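Local atomic coordinates of arginine decarboxylase, A207R protein (Paramecium bursaria Chlorella virus 1, PDB entry 2NVA), a protein that decarboxylates arginine to agmatine with the help of pyridoxal 5'-phosphate, as a class-II amino acid decarboxylase of the eukaryotic ornithine decarboxylase-like type. Residues E313-L319 against N331-P337; N2-N6 against Q303-D307. Residue numbers count along the deposited sequence, not the author numbering.

From the N terminus, helix 2-11 comes first, then strand 18-22 of the mixed sheet; the chain passes through the pyridoxal-binding TIM barrel, with its eight parallel strands, and returns to that sheet with strands 262-274 and 277-282 before reaching 303-307. There contact 2 closes a loop of almost 300 residues, laying the first helical turn against strand 303-304 and the loop after it. Contact 1 follows in series, neither nested in contact 2 nor crossing it, and closes just 11 residues between the arms of a beta hairpin. Both reach the same mixed sheet, with centres about 18 Å apart, and Leu304 joins them: its CD2 lies 3.8 Å from Pro337 CB, its CD1 4.3 Å from Leu336 CD2.

Contact 1 (E313-L319 against N331-P337); sequences EYVPSVL and NHNVALP
Strands 314-319 and 331-337 form an antiparallel beta hairpin; the axes of 314-319 and 333-337 approach to 4.1 Å, with 140° between their N-to-C directions. Val315 and Leu336 make a hydrogen-bonded pair (Val315 N to Leu336 O 2.7 Å, Leu336 N to Val315 O 3.1 Å), as do Ser317 and Val334 (Ser317 N to Val334 O 2.8 Å). A beta bulge shifts the register by one, so Leu319 pairs with Asn331 (Leu319 N to Asn331 O 2.8 Å). At the corner, Asn331 (chi1 t) forms an Asx turn, its OD1 accepting from Asn333 N at 3.1 Å, while its ND2 bonds Pro300 O. Leu319 and Leu336 are both mt, and Leu319 CD2 lies 4.0 Å from Leu336 CD1; Val334, chi1 p, sets CG1 4.0 Å from Leu319 CG. Tyr314, chi1 m, lays its ring on Pro337 in a CH-pi contact, Pro337 CD 3.7 Å from the centroid. Ser317, chi1 m, reaches Pro337 O through a water. Strand 277-282 flanks 314-319 on its other edge. Backbone bonds thus fix the register, while apolar packing joins Leu319, Val334 and Leu336 on a face shared with polar Ser317 and Asn331.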
# COMPACT_ATOMS: atom_id res chain seq x y z
N GLU A 313 17.29 0.37 31.71
CA GLU A 313 15.92 -0.06 32.00
C GLU A 313 15.13 -0.10 30.68
O GLU A 313 15.16 0.87 29.93
CB GLU A 313 15.27 0.94 32.96
CG GLU A 313 13.78 0.69 33.25
CD GLU A 313 13.05 1.91 33.79
OE1 GLU A 313 13.64 3.01 33.87
OE2 GLU A 313 11.86 1.78 34.15
N TYR A 314 14.44 -1.21 30.39
CA TYR A 314 13.56 -1.25 29.21
C TYR A 314 12.18 -0.79 29.63
O TYR A 314 11.75 -1.07 30.75
CB TYR A 314 13.48 -2.66 28.62
CG TYR A 314 14.63 -3.05 27.71
CD1 TYR A 314 15.94 -2.66 27.99
CD2 TYR A 314 14.41 -3.83 26.58
CE1 TYR A 314 17.02 -3.05 27.16
CE2 TYR A 314 15.46 -4.21 25.73
CZ TYR A 314 16.76 -3.81 26.03
OH TYR A 314 17.78 -4.22 25.18
N VAL A 315 11.49 -0.09 28.74
CA VAL A 315 10.16 0.45 29.04
C VAL A 315 9.16 -0.02 27.98
O VAL A 315 9.56 -0.35 26.86
CB VAL A 315 10.18 1.99 29.17
CG1 VAL A 315 11.03 2.43 30.38
CG2 VAL A 315 10.68 2.66 27.87
N PRO A 316 7.86 -0.07 28.33
CA PRO A 316 6.92 -0.55 27.31
C PRO A 316 6.69 0.52 26.24
O PRO A 316 6.34 1.65 26.56
CB PRO A 316 5.64 -0.85 28.10
CG PRO A 316 5.81 -0.16 29.43
CD PRO A 316 7.22 0.26 29.62
N SER A 317 6.92 0.14 24.98
CA SER A 317 6.98 1.09 23.87
C SER A 317 5.97 0.75 22.79
O SER A 317 5.63 -0.42 22.59
CB SER A 317 8.40 1.09 23.27
OG SER A 317 9.36 1.33 24.29
N VAL A 318 5.50 1.78 22.09
CA VAL A 318 4.63 1.59 20.93
C VAL A 318 5.29 2.33 19.77
O VAL A 318 5.64 3.50 19.90
CB VAL A 318 3.20 2.15 21.16
CG1 VAL A 318 2.27 1.72 20.02
CG2 VAL A 318 2.65 1.66 22.48
N LEU A 319 5.49 1.64 18.64
CA LEU A 319 6.15 2.25 17.49
C LEU A 319 5.13 2.59 16.40
O LEU A 319 4.60 1.69 15.74
CB LEU A 319 7.24 1.34 16.93
CG LEU A 319 8.18 0.71 17.97
CD1 LEU A 319 9.23 -0.14 17.27
CD2 LEU A 319 8.86 1.76 18.89
N ASN A 331 4.83 -1.34 15.44
CA ASN A 331 4.86 -2.37 16.49
C ASN A 331 4.00 -1.92 17.67
O ASN A 331 4.28 -0.89 18.29
CB ASN A 331 6.30 -2.66 16.93
CG ASN A 331 6.42 -3.92 17.77
OD1 ASN A 331 5.55 -4.23 18.59
ND2 ASN A 331 7.52 -4.65 17.60
N HIS A 332 2.92 -2.67 17.96
CA HIS A 332 1.96 -2.26 19.00
C HIS A 332 2.53 -2.27 20.41
O HIS A 332 2.12 -1.47 21.26
CB HIS A 332 0.69 -3.13 18.97
CG HIS A 332 -0.27 -2.73 17.90
ND1 HIS A 332 -0.12 -3.12 16.59
CD2 HIS A 332 -1.39 -1.97 17.94
CE1 HIS A 332 -1.10 -2.63 15.86
NE2 HIS A 332 -1.88 -1.92 16.65
N ASN A 333 3.46 -3.19 20.66
CA ASN A 333 4.05 -3.35 21.99
C ASN A 333 5.41 -3.97 21.92
O ASN A 333 5.54 -5.11 21.50
CB ASN A 333 3.19 -4.31 22.83
CG ASN A 333 1.90 -3.70 23.26
OD1 ASN A 333 1.87 -2.84 24.15
ND2 ASN A 333 0.81 -4.15 22.65
N VAL A 334 6.43 -3.24 22.37
CA VAL A 334 7.77 -3.80 22.43
C VAL A 334 8.55 -3.16 23.59
O VAL A 334 8.46 -1.95 23.81
CB VAL A 334 8.52 -3.65 21.06
CG1 VAL A 334 8.61 -2.17 20.64
CG2 VAL A 334 9.92 -4.33 21.10
N ALA A 335 9.30 -3.97 24.32
CA ALA A 335 10.13 -3.44 25.40
C ALA A 335 11.45 -2.92 24.81
O ALA A 335 12.14 -3.64 24.08
CB ALA A 335 10.40 -4.53 26.43
N LEU A 336 11.79 -1.67 25.13
CA LEU A 336 13.00 -1.03 24.59
C LEU A 336 13.57 -0.07 25.63
O LEU A 336 12.82 0.41 26.47
CB LEU A 336 12.66 -0.25 23.30
CG LEU A 336 12.31 -1.00 22.00
CD1 LEU A 336 11.87 -0.00 20.92
CD2 LEU A 336 13.47 -1.85 21.51
N PRO A 337 14.88 0.24 25.55
CA PRO A 337 15.40 1.37 26.29
C PRO A 337 14.59 2.62 25.88
O PRO A 337 14.10 2.68 24.75
CB PRO A 337 16.84 1.49 25.78
CG PRO A 337 17.20 0.10 25.34
CD PRO A 337 15.92 -0.42 24.73
O HOH W 1 4.26 -1.95 25.14
O HOH W 2 11.50 3.03 24.59

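Contact 2 (N2-N6 against Q303-D307)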
# COMPACT_ATOMS: atom_id res chain seq x y z
N ASN A 2 25.65 -2.24 13.16
CA ASN A 2 25.49 -1.11 14.06
C ASN A 2 26.59 -0.06 13.82
O ASN A 2 26.31 1.13 13.74
CB ASN A 2 25.46 -1.60 15.52
CG ASN A 2 24.86 -0.59 16.47
OD1 ASN A 2 25.44 0.46 16.72
ND2 ASN A 2 23.69 -0.92 17.02
N SER A 3 27.82 -0.54 13.63
CA SER A 3 28.96 0.32 13.33
C SER A 3 28.86 1.03 11.96
O SER A 3 29.08 2.24 11.87
CB SER A 3 30.26 -0.49 13.42
OG SER A 3 31.37 0.31 13.03
N VAL A 4 28.51 0.27 10.93
CA VAL A 4 28.34 0.80 9.57
C VAL A 4 27.28 1.90 9.50
O VAL A 4 27.52 2.97 8.92
CB VAL A 4 27.97 -0.34 8.58
CG1 VAL A 4 27.62 0.22 7.20
CG2 VAL A 4 29.11 -1.36 8.46
N VAL A 5 26.11 1.64 10.08
CA VAL A 5 25.02 2.63 10.05
C VAL A 5 25.43 3.89 10.83
O VAL A 5 25.20 5.01 10.37
CB VAL A 5 23.68 2.06 10.60
CG1 VAL A 5 22.59 3.14 10.59
CG2 VAL A 5 23.23 0.89 9.77
N ASN A 6 26.05 3.69 11.98
CA ASN A 6 26.56 4.81 12.76
C ASN A 6 27.58 5.61 11.96
O ASN A 6 27.57 6.84 12.02
CB ASN A 6 27.14 4.36 14.11
CG ASN A 6 26.09 4.37 15.23
OD1 ASN A 6 25.90 3.35 15.91
ND2 ASN A 6 25.40 5.49 15.42
N GLN A 303 16.84 -2.13 16.29
CA GLN A 303 18.13 -2.03 16.98
C GLN A 303 18.43 -0.55 17.22
O GLN A 303 18.39 0.24 16.28
CB GLN A 303 19.22 -2.63 16.09
CG GLN A 303 19.04 -4.13 15.87
CD GLN A 303 19.46 -4.93 17.08
OE1 GLN A 303 20.55 -4.73 17.62
NE2 GLN A 303 18.60 -5.84 17.51
N LEU A 304 18.73 -0.18 18.46
CA LEU A 304 19.14 1.20 18.76
C LEU A 304 20.55 1.46 18.26
O LEU A 304 21.44 0.62 18.41
CB LEU A 304 19.11 1.43 20.26
CG LEU A 304 17.84 1.94 20.91
CD1 LEU A 304 16.76 0.85 20.96
CD2 LEU A 304 18.20 2.44 22.32
N LEU A 305 20.76 2.62 17.65
CA LEU A 305 22.10 3.01 17.22
C LEU A 305 22.90 3.67 18.34
O LEU A 305 24.12 3.56 18.38
CB LEU A 305 22.05 3.88 15.95
CG LEU A 305 21.70 2.99 14.75
CD1 LEU A 305 21.03 3.78 13.64
CD2 LEU A 305 22.91 2.22 14.23
N ARG A 306 22.20 4.34 19.26
CA ARG A 306 22.81 4.89 20.48
C ARG A 306 23.15 3.76 21.46
O ARG A 306 22.30 2.91 21.78
CB ARG A 306 21.86 5.90 21.13
CG ARG A 306 22.31 6.40 22.48
CD ARG A 306 21.45 7.56 22.97
NE ARG A 306 20.01 7.32 22.84
CZ ARG A 306 19.26 6.68 23.73
NH1 ARG A 306 19.82 6.19 24.84
NH2 ARG A 306 17.95 6.52 23.53
N ASP A 307 24.40 3.73 21.92
CA ASP A 307 24.84 2.73 22.90
C ASP A 307 24.21 2.99 24.27
O ASP A 307 24.17 4.14 24.76
CB ASP A 307 26.38 2.75 23.03
CG ASP A 307 26.91 1.56 23.81
OD1 ASP A 307 26.16 0.59 24.06
OD2 ASP A 307 28.11 1.58 24.18
O HOH W 3 22.72 -3.44 16.55
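Asn2, in the first turn of helix 2-11, makes a polar link to residues 303-307. Its t rotamer carries the amide out to segment 303-307, where ND2 donates to Leu304 O at 3.1 Å. The same ND2 donates to a water at 2.7 Å, and that water donates to Gln303 OE1, also at 2.7 Å, so one amide group is tied to two successive residues. The helix itself is under way, with Asn6 N bonded to Asn2 O at 3.1 Å. One turn brings Val5 round with its CA-to-CB bond toward segment 303-307; Val5 CG1 packs against Leu305 CD1 at 3.5 Å, and Phe19 and Val21 of strand 18-22 also touch Val5. The Asn6 side chain then comes up beside Leu305, whose side chain extends into the space between Asn2, Val5 and Asn6 and also meets Trp344 and Tyr346 of strand 344-347. The N-terminal helix is therefore held to the mixed sheet by an amide-to-carbonyl bond and a water bridge beside an apolar leucine-valine contact.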